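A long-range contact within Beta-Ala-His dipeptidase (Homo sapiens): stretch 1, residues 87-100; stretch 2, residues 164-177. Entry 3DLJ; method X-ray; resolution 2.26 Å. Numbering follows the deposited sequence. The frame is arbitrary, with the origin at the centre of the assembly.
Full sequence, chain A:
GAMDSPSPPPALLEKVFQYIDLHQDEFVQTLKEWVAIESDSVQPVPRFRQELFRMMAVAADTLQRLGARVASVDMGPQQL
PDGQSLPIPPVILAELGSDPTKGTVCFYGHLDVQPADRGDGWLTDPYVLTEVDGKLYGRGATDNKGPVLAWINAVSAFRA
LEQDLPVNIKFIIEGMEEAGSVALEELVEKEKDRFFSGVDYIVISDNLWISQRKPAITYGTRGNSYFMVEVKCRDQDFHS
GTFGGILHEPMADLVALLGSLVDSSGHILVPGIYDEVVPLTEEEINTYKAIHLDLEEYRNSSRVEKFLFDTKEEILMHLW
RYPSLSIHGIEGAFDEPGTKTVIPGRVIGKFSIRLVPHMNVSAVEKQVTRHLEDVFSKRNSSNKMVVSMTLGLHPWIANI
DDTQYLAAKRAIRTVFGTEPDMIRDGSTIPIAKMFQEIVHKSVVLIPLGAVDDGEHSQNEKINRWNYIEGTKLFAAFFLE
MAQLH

Stretch 1 87-100: PIPPVILAELGSDP
Stretch 2 164-177: DLPVNIKFIIEGME

Residues 91-96 and a strand ending at Glu174 pair as antiparallel neighbours in a sheet, their axes 4.6 Å apart at closest approach and their directions 172° apart. The register sets Ile92 opposite Ile173, Leu93 opposite Ile172, Ala94 opposite Phe171, Glu95 opposite Lys170 and Leu96 opposite Ile169, with CA-CA separations of 4.4 to 5.0 Å. Backbone angles in the paired segments are extended, for example -82/125 at Ile92 and -125/130 at Glu95 and Phe171.

Three hydrogen-bonded pairs carry the ladder. Ile92 N donates to Ile173 O (2.8 Å) and Ile173 N to Ile92 O (3.0 Å); Ala94 N donates to Phe171 O (2.9 Å) and Phe171 N to Ala94 O (2.7 Å); Leu96 N donates to Ile169 O (2.6 Å) and Ile169 N to Leu96 O (3.0 Å). Several carbonyls also receive CA-H...O contacts, among them Lys170 CA to Ala94 O at 3.2 Å and Ile172 CA to Ile92 O at 3.3 Å.

Beyond Leu96 the pairing passes to a side chain. Asn168 (chi1 m, chi2 -55°) points toward stretch 1 and uses its amide at both ends: Asp99 N donates to Asn168 OD1 and Asn168 ND2 donates to Asp99 O, each at 2.9 Å. Gly97, at phi/psi 90/140, leaves room for this amide; a CB there would lie 2.8 Å from Asn168 OD1 and be jammed against the preceding carbonyl.

At the other end a water bridges the chains, donating to Pro89 O (2.8 Å) and accepting from Gly175 N (2.9 Å). Gly175 (-121/23) has no CB to strike Pro89 CG, and the proline ring packs against its carbonyl, Pro89 CG to Gly175 O 3.4 Å.

Apolar side chains pack on both faces of the sheet, and the contact buries 909 Å² in all. On the face of Ile92, Ala94 and Leu96, the small Ala94 accommodates Phe171 (chi1 m, chi2 76°), with Ala94 CB 3.8 Å from Phe171 CD1. Leu96 (t, p) places CB at the ring edge, 4.0 Å from Phe171 CE1, and Leu96 CD2 lies 3.5 Å from Leu165 CD1. On the other face, Leu93 (m, t) meets the extended Ile172 (t, t), Leu93 CD2 to Ile172 CG1 3.6 Å. The CA-to-CB bond of Met176 (m, m, m) points toward stretch 1, and its side chain packs on Ile88 and Pro89, Met176 CG 3.6 Å from Ile88 CG2 and Met176 SD 3.6 Å from Pro89 CD.

Glu95 and Lys170 are partly exposed. Glu95 (chi1 91°, chi2 t, chi3 120°) and Lys170 (m, t, t, t) share a face, but Glu95 OE2 and Lys170 NZ are 4.4 Å apart, beyond a salt bridge.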

ATOM      1  N   PRO A  87      -1.529   4.884 -22.544  1.00 46.40           N
ATOM      2  CA  PRO A  87      -0.519   3.818 -22.472  1.00 45.53           C
ATOM      3  C   PRO A  87      -0.202   3.461 -21.027  1.00 44.20           C
ATOM      4  O   PRO A  87      -0.135   4.348 -20.183  1.00 44.01           O
ATOM      5  CB  PRO A  87       0.718   4.441 -23.124  1.00 45.10           C
ATOM      6  CG  PRO A  87       0.243   5.658 -23.800  1.00 46.11           C
ATOM      7  CD  PRO A  87      -0.965   6.129 -23.089  1.00 46.69           C
ATOM      8  N   ILE A  88      -0.033   2.171 -20.755  1.00 43.26           N
ATOM      9  CA  ILE A  88       0.454   1.702 -19.454  1.00 42.45           C
ATOM     10  C   ILE A  88       1.984   1.746 -19.494  1.00 41.92           C
ATOM     11  O   ILE A  88       2.579   1.408 -20.536  1.00 42.20           O
ATOM     12  CB  ILE A  88      -0.039   0.267 -19.150  1.00 42.28           C
ATOM     13  CG1 ILE A  88      -1.572   0.218 -19.117  1.00 43.16           C
ATOM     14  CG2 ILE A  88       0.499  -0.256 -17.836  1.00 40.91           C
ATOM     15  CD1 ILE A  88      -2.129  -1.145 -19.559  1.00 42.66           C
ATOM     16  N   PRO A  89       2.626   2.220 -18.393  1.00 40.92           N
ATOM     17  CA  PRO A  89       4.082   2.156 -18.232  1.00 39.94           C
ATOM     18  C   PRO A  89       4.630   0.731 -18.267  1.00 39.33           C
ATOM     19  O   PRO A  89       3.972  -0.185 -17.750  1.00 39.42           O
ATOM     20  CB  PRO A  89       4.307   2.767 -16.837  1.00 39.57           C
ATOM     21  CG  PRO A  89       3.005   2.663 -16.161  1.00 40.51           C
ATOM     22  CD  PRO A  89       2.011   2.928 -17.254  1.00 40.40           C
ATOM     23  N   PRO A  90       5.835   0.546 -18.852  1.00 38.24           N
ATOM     24  CA  PRO A  90       6.408  -0.790 -18.954  1.00 37.66           C
ATOM     25  C   PRO A  90       6.664  -1.390 -17.591  1.00 36.97           C
ATOM     26  O   PRO A  90       6.775  -0.663 -16.594  1.00 37.22           O
ATOM     27  CB  PRO A  90       7.729  -0.572 -19.720  1.00 37.55           C
ATOM     28  CG  PRO A  90       8.071   0.856 -19.519  1.00 38.04           C
ATOM     29  CD  PRO A  90       6.719   1.563 -19.454  1.00 38.63           C
ATOM     30  N   VAL A  91       6.699  -2.713 -17.539  1.00 35.92           N
ATOM     31  CA  VAL A  91       7.080  -3.381 -16.322  1.00 35.40           C
ATOM     32  C   VAL A  91       8.557  -3.759 -16.493  1.00 35.49           C
ATOM     33  O   VAL A  91       8.949  -4.302 -17.527  1.00 35.09           O
ATOM     34  CB  VAL A  91       6.195  -4.603 -16.018  1.00 34.96           C
ATOM     35  CG1 VAL A  91       6.830  -5.448 -14.932  1.00 33.90           C
ATOM     36  CG2 VAL A  91       4.786  -4.149 -15.567  1.00 33.26           C
ATOM     37  N   ILE A  92       9.373  -3.428 -15.497  1.00 35.40           N
ATOM     38  CA  ILE A  92      10.742  -3.881 -15.508  1.00 34.90           C
ATOM     39  C   ILE A  92      10.791  -5.303 -14.993  1.00 34.65           C
ATOM     40  O   ILE A  92      10.274  -5.596 -13.913  1.00 34.40           O
ATOM     41  CB  ILE A  92      11.666  -2.976 -14.684  1.00 35.65           C
ATOM     42  CG1 ILE A  92      11.785  -1.618 -15.374  1.00 35.90           C
ATOM     43  CG2 ILE A  92      13.054  -3.654 -14.477  1.00 33.84           C
ATOM     44  CD1 ILE A  92      12.493  -0.592 -14.554  1.00 38.38           C
ATOM     45  N   LEU A  93      11.383  -6.179 -15.805  1.00 34.28           N
ATOM     46  CA  LEU A  93      11.715  -7.537 -15.399  1.00 34.30           C
ATOM     47  C   LEU A  93      13.218  -7.723 -15.520  1.00 34.51           C
ATOM     48  O   LEU A  93      13.726  -7.924 -16.631  1.00 34.56           O
ATOM     49  CB  LEU A  93      10.986  -8.560 -16.270  1.00 33.85           C
ATOM     50  CG  LEU A  93       9.462  -8.698 -16.145  1.00 32.60           C
ATOM     51  CD1 LEU A  93       9.007  -9.821 -17.059  1.00 30.77           C
ATOM     52  CD2 LEU A  93       9.054  -8.992 -14.721  1.00 29.92           C
ATOM     53  N   ALA A  94      13.916  -7.661 -14.382  1.00 34.74           N
ATOM     54  CA  ALA A  94      15.390  -7.631 -14.356  1.00 35.21           C
ATOM     55  C   ALA A  94      16.008  -8.778 -13.557  1.00 35.94           C
ATOM     56  O   ALA A  94      15.459  -9.186 -12.533  1.00 35.75           O
ATOM     57  CB  ALA A  94      15.872  -6.292 -13.816  1.00 35.12           C
ATOM     58  N   GLU A  95      17.139  -9.308 -14.039  1.00 36.88           N
ATOM     59  CA  GLU A  95      17.895 -10.339 -13.315  1.00 37.48           C
ATOM     60  C   GLU A  95      19.359  -9.934 -13.102  1.00 37.27           C
ATOM     61  O   GLU A  95      20.043  -9.523 -14.033  1.00 37.25           O
ATOM     62  CB  GLU A  95      17.751 -11.751 -13.959  1.00 37.28           C
ATOM     63  CG  GLU A  95      18.776 -12.171 -15.024  1.00 38.12           C
ATOM     64  CD  GLU A  95      18.514 -13.570 -15.638  1.00 38.77           C
ATOM     65  OE1 GLU A  95      18.317 -13.683 -16.870  1.00 38.26           O
ATOM     66  OE2 GLU A  95      18.525 -14.573 -14.892  1.00 41.93           O
ATOM     67  N   LEU A  96      19.823 -10.053 -11.861  1.00 37.52           N
ATOM     68  CA  LEU A  96      21.213  -9.812 -11.517  1.00 37.80           C
ATOM     69  C   LEU A  96      21.866 -11.114 -11.040  1.00 37.67           C
ATOM     70  O   LEU A  96      21.754 -11.486  -9.868  1.00 37.81           O
ATOM     71  CB  LEU A  96      21.317  -8.722 -10.443  1.00 37.89           C
ATOM     72  CG  LEU A  96      22.707  -8.292  -9.958  1.00 38.55           C
ATOM     73  CD1 LEU A  96      23.546  -7.662 -11.054  1.00 38.41           C
ATOM     74  CD2 LEU A  96      22.532  -7.326  -8.813  1.00 38.23           C
ATOM     75  N   GLY A  97      22.539 -11.797 -11.963  1.00 37.19           N
ATOM     76  CA  GLY A  97      23.111 -13.115 -11.697  1.00 36.60           C
ATOM     77  C   GLY A  97      22.159 -14.262 -12.018  1.00 36.00           C
ATOM     78  O   GLY A  97      20.948 -14.179 -11.753  1.00 36.29           O
ATOM     79  N   SER A  98      22.722 -15.323 -12.593  1.00 35.10           N
ATOM     80  CA  SER A  98      22.034 -16.583 -12.881  1.00 34.88           C
ATOM     81  C   SER A  98      22.949 -17.761 -12.515  1.00 34.73           C
ATOM     82  O   SER A  98      22.941 -18.801 -13.178  1.00 34.66           O
ATOM     83  CB  SER A  98      21.706 -16.653 -14.362  1.00 34.87           C
ATOM     84  OG  SER A  98      20.602 -15.823 -14.649  1.00 37.29           O
ATOM     85  N   ASP A  99      23.763 -17.545 -11.482  1.00 34.38           N
ATOM     86  CA  ASP A  99      24.702 -18.515 -10.954  1.00 34.13           C
ATOM     87  C   ASP A  99      23.922 -19.737 -10.461  1.00 34.44           C
ATOM     88  O   ASP A  99      23.076 -19.616  -9.555  1.00 33.87           O
ATOM     89  CB  ASP A  99      25.478 -17.867  -9.802  1.00 34.34           C
ATOM     90  CG  ASP A  99      26.795 -18.563  -9.492  1.00 33.70           C
ATOM     91  OD1 ASP A  99      26.900 -19.790  -9.693  1.00 31.32           O
ATOM     92  OD2 ASP A  99      27.720 -17.859  -9.019  1.00 33.61           O
ATOM     93  N   PRO A 100      24.185 -20.911 -11.080  1.00 34.56           N
ATOM     94  CA  PRO A 100      23.464 -22.144 -10.759  1.00 34.82           C
ATOM     95  C   PRO A 100      23.864 -22.718  -9.393  1.00 35.11           C
ATOM     96  O   PRO A 100      23.134 -23.538  -8.849  1.00 35.12           O
ATOM     97  CB  PRO A 100      23.854 -23.103 -11.901  1.00 34.66           C
ATOM     98  CG  PRO A 100      25.135 -22.581 -12.439  1.00 34.42           C
ATOM     99  CD  PRO A 100      25.212 -21.118 -12.126  1.00 34.73           C
ATOM    100  N   ASP A 164      30.939 -10.464  -4.144  1.00 36.84           N
ATOM    101  CA  ASP A 164      29.976 -11.464  -4.530  1.00 37.62           C
ATOM    102  C   ASP A 164      28.673 -11.266  -3.761  1.00 37.32           C
ATOM    103  O   ASP A 164      28.672 -11.222  -2.519  1.00 37.29           O
ATOM    104  CB  ASP A 164      30.576 -12.843  -4.191  1.00 38.35           C
ATOM    105  CG  ASP A 164      29.722 -14.014  -4.691  1.00 41.23           C
ATOM    106  OD1 ASP A 164      29.505 -14.107  -5.929  1.00 41.76           O
ATOM    107  OD2 ASP A 164      29.302 -14.853  -3.838  1.00 44.04           O
ATOM    108  N   LEU A 165      27.576 -11.126  -4.507  1.00 36.93           N
ATOM    109  CA  LEU A 165      26.233 -11.153  -3.938  1.00 36.41           C
ATOM    110  C   LEU A 165      25.889 -12.610  -3.590  1.00 35.76           C
ATOM    111  O   LEU A 165      26.033 -13.500  -4.424  1.00 36.05           O
ATOM    112  CB  LEU A 165      25.212 -10.564  -4.926  1.00 36.79           C
ATOM    113  CG  LEU A 165      25.029  -9.031  -4.987  1.00 36.97           C
ATOM    114  CD1 LEU A 165      24.653  -8.572  -6.382  1.00 37.48           C
ATOM    115  CD2 LEU A 165      24.022  -8.504  -3.965  1.00 35.61           C
ATOM    116  N   PRO A 166      25.468 -12.859  -2.344  1.00 35.11           N
ATOM    117  CA  PRO A 166      25.161 -14.207  -1.840  1.00 34.89           C
ATOM    118  C   PRO A 166      24.066 -14.984  -2.619  1.00 34.45           C
ATOM    119  O   PRO A 166      24.104 -16.224  -2.689  1.00 33.86           O
ATOM    120  CB  PRO A 166      24.694 -13.923  -0.412  1.00 35.04           C
ATOM    121  CG  PRO A 166      25.389 -12.621  -0.048  1.00 34.85           C
ATOM    122  CD  PRO A 166      25.293 -11.832  -1.299  1.00 35.24           C
ATOM    123  N   VAL A 167      23.101 -14.255  -3.176  1.00 33.63           N
ATOM    124  CA  VAL A 167      22.014 -14.839  -3.956  1.00 32.98           C
ATOM    125  C   VAL A 167      21.926 -14.142  -5.315  1.00 32.80           C
ATOM    126  O   VAL A 167      22.384 -12.999  -5.447  1.00 32.95           O
ATOM    127  CB  VAL A 167      20.652 -14.717  -3.218  1.00 32.98           C
ATOM    128  CG1 VAL A 167      20.608 -15.635  -2.004  1.00 32.68           C
ATOM    129  CG2 VAL A 167      20.363 -13.260  -2.804  1.00 32.38           C
ATOM    130  N   ASN A 168      21.374 -14.831  -6.322  1.00 32.25           N
ATOM    131  CA  ASN A 168      20.922 -14.164  -7.533  1.00 31.62           C
ATOM    132  C   ASN A 168      19.740 -13.265  -7.147  1.00 31.84           C
ATOM    133  O   ASN A 168      19.002 -13.552  -6.200  1.00 31.71           O
ATOM    134  CB  ASN A 168      20.503 -15.161  -8.628  1.00 31.57           C
ATOM    135  CG  ASN A 168      21.620 -16.131  -9.032  1.00 32.11           C
ATOM    136  OD1 ASN A 168      22.728 -15.737  -9.412  1.00 30.23           O
ATOM    137  ND2 ASN A 168      21.308 -17.418  -8.977  1.00 32.44           N
ATOM    138  N   ILE A 169      19.573 -12.156  -7.853  1.00 31.74           N
ATOM    139  CA  ILE A 169      18.495 -11.235  -7.544  1.00 31.61           C
ATOM    140  C   ILE A 169      17.712 -10.906  -8.789  1.00 31.28           C
ATOM    141  O   ILE A 169      18.267 -10.527  -9.825  1.00 30.42           O
ATOM    142  CB  ILE A 169      19.011  -9.936  -6.870  1.00 31.82           C
ATOM    143  CG1 ILE A 169      19.674 -10.286  -5.525  1.00 31.80           C
ATOM    144  CG2 ILE A 169      17.861  -8.924  -6.674  1.00 31.19           C
ATOM    145  CD1 ILE A 169      20.212  -9.081  -4.762  1.00 32.93           C
ATOM    146  N   LYS A 170      16.408 -11.088  -8.667  1.00 31.61           N
ATOM    147  CA  LYS A 170      15.476 -10.678  -9.676  1.00 31.97           C
ATOM    148  C   LYS A 170      14.661  -9.471  -9.188  1.00 32.44           C
ATOM    149  O   LYS A 170      14.404  -9.304  -7.981  1.00 32.03           O
ATOM    150  CB  LYS A 170      14.601 -11.865 -10.113  1.00 32.26           C
ATOM    151  CG  LYS A 170      15.362 -12.882 -10.975  1.00 32.19           C
ATOM    152  CD  LYS A 170      14.478 -13.941 -11.632  1.00 31.47           C
ATOM    153  CE  LYS A 170      15.216 -14.572 -12.813  1.00 33.29           C
ATOM    154  NZ  LYS A 170      14.721 -15.932 -13.253  1.00 31.16           N
ATOM    155  N   PHE A 171      14.299  -8.603 -10.131  1.00 33.22           N
ATOM    156  CA  PHE A 171      13.460  -7.442  -9.821  1.00 33.93           C
ATOM    157  C   PHE A 171      12.258  -7.469 -10.734  1.00 34.27           C
ATOM    158  O   PHE A 171      12.402  -7.648 -11.954  1.00 35.21           O
ATOM    159  CB  PHE A 171      14.210  -6.114 -10.046  1.00 33.78           C
ATOM    160  CG  PHE A 171      15.633  -6.076  -9.499  1.00 33.44           C
ATOM    161  CD1 PHE A 171      16.677  -6.734 -10.159  1.00 32.42           C
ATOM    162  CD2 PHE A 171      15.931  -5.316  -8.374  1.00 34.21           C
ATOM    163  CE1 PHE A 171      17.977  -6.666  -9.693  1.00 33.37           C
ATOM    164  CE2 PHE A 171      17.234  -5.238  -7.895  1.00 35.25           C
ATOM    165  CZ  PHE A 171      18.264  -5.918  -8.544  1.00 34.18           C
ATOM    166  N   ILE A 172      11.073  -7.321 -10.152  1.00 34.87           N
ATOM    167  CA  ILE A 172       9.859  -6.981 -10.922  1.00 34.90           C
ATOM    168  C   ILE A 172       9.279  -5.639 -10.423  1.00 35.18           C
ATOM    169  O   ILE A 172       8.737  -5.564  -9.317  1.00 34.44           O
ATOM    170  CB  ILE A 172       8.792  -8.123 -10.923  1.00 35.29           C
ATOM    171  CG1 ILE A 172       7.544  -7.707 -11.707  1.00 34.70           C
ATOM    172  CG2 ILE A 172       8.424  -8.592  -9.489  1.00 35.29           C
ATOM    173  CD1 ILE A 172       6.498  -8.796 -11.797  1.00 34.95           C
ATOM    174  N   ILE A 173       9.437  -4.586 -11.225  1.00 34.89           N
ATOM    175  CA  ILE A 173       8.998  -3.252 -10.820  1.00 35.52           C
ATOM    176  C   ILE A 173       7.988  -2.696 -11.816  1.00 35.21           C
ATOM    177  O   ILE A 173       8.266  -2.607 -13.022  1.00 35.47           O
ATOM    178  CB  ILE A 173      10.186  -2.231 -10.677  1.00 35.45           C
ATOM    179  CG1 ILE A 173      11.420  -2.822  -9.944  1.00 37.09           C
ATOM    180  CG2 ILE A 173       9.711  -0.931 -10.080  1.00 34.65           C
ATOM    181  CD1 ILE A 173      11.261  -3.183  -8.468  1.00 38.28           C
ATOM    182  N   GLU A 174       6.819  -2.317 -11.303  1.00 35.51           N
ATOM    183  CA  GLU A 174       5.734  -1.794 -12.137  1.00 35.33           C
ATOM    184  C   GLU A 174       5.494  -0.314 -11.882  1.00 35.71           C
ATOM    185  O   GLU A 174       6.033   0.273 -10.916  1.00 35.07           O
ATOM    186  CB  GLU A 174       4.440  -2.584 -11.905  1.00 35.58           C
ATOM    187  CG  GLU A 174       3.804  -2.409 -10.524  1.00 35.21           C
ATOM    188  CD  GLU A 174       2.308  -2.717 -10.514  1.00 35.95           C
ATOM    189  OE1 GLU A 174       1.660  -2.588 -11.573  1.00 37.44           O
ATOM    190  OE2 GLU A 174       1.774  -3.075  -9.443  1.00 37.81           O
ATOM    191  N   GLY A 175       4.681   0.280 -12.755  1.00 35.64           N
ATOM    192  CA  GLY A 175       4.308   1.670 -12.634  1.00 36.10           C
ATOM    193  C   GLY A 175       2.812   1.937 -12.518  1.00 36.54           C
ATOM    194  O   GLY A 175       2.369   3.045 -12.829  1.00 36.51           O
ATOM    195  N   MET A 176       2.035   0.951 -12.078  1.00 36.68           N
ATOM    196  CA  MET A 176       0.572   1.109 -11.958  1.00 37.81           C
ATOM    197  C   MET A 176      -0.052   0.571 -10.668  1.00 38.06           C
ATOM    198  O   MET A 176      -1.240   0.232 -10.655  1.00 38.76           O
ATOM    199  CB  MET A 176      -0.154   0.470 -13.166  1.00 37.70           C
ATOM    200  CG  MET A 176       0.122   1.120 -14.511  1.00 39.79           C
ATOM    201  SD  MET A 176      -0.573   2.785 -14.693  1.00 40.07           S
ATOM    202  CE  MET A 176      -2.326   2.386 -14.807  1.00 37.42           C
ATOM    203  N   GLU A 177       0.721   0.485  -9.586  1.00 38.89           N
ATOM    204  CA  GLU A 177       0.225  -0.124  -8.343  1.00 38.73           C
ATOM    205  C   GLU A 177      -0.901   0.673  -7.697  1.00 39.47           C
ATOM    206  O   GLU A 177      -1.857   0.094  -7.176  1.00 38.91           O
ATOM    207  CB  GLU A 177       1.368  -0.313  -7.359  1.00 39.15           C
ATOM    208  CG  GLU A 177       1.064  -1.208  -6.154  1.00 39.52           C
ATOM    209  CD  GLU A 177       0.384  -0.463  -5.021  1.00 39.57           C
ATOM    210  OE1 GLU A 177      -0.264  -1.134  -4.200  1.00 41.16           O
ATOM    211  OE2 GLU A 177       0.469   0.789  -4.960  1.00 39.05           O
TER
HETATM  212  O   HOH W   1       3.433  -0.892 -15.118  1.00 27.56           O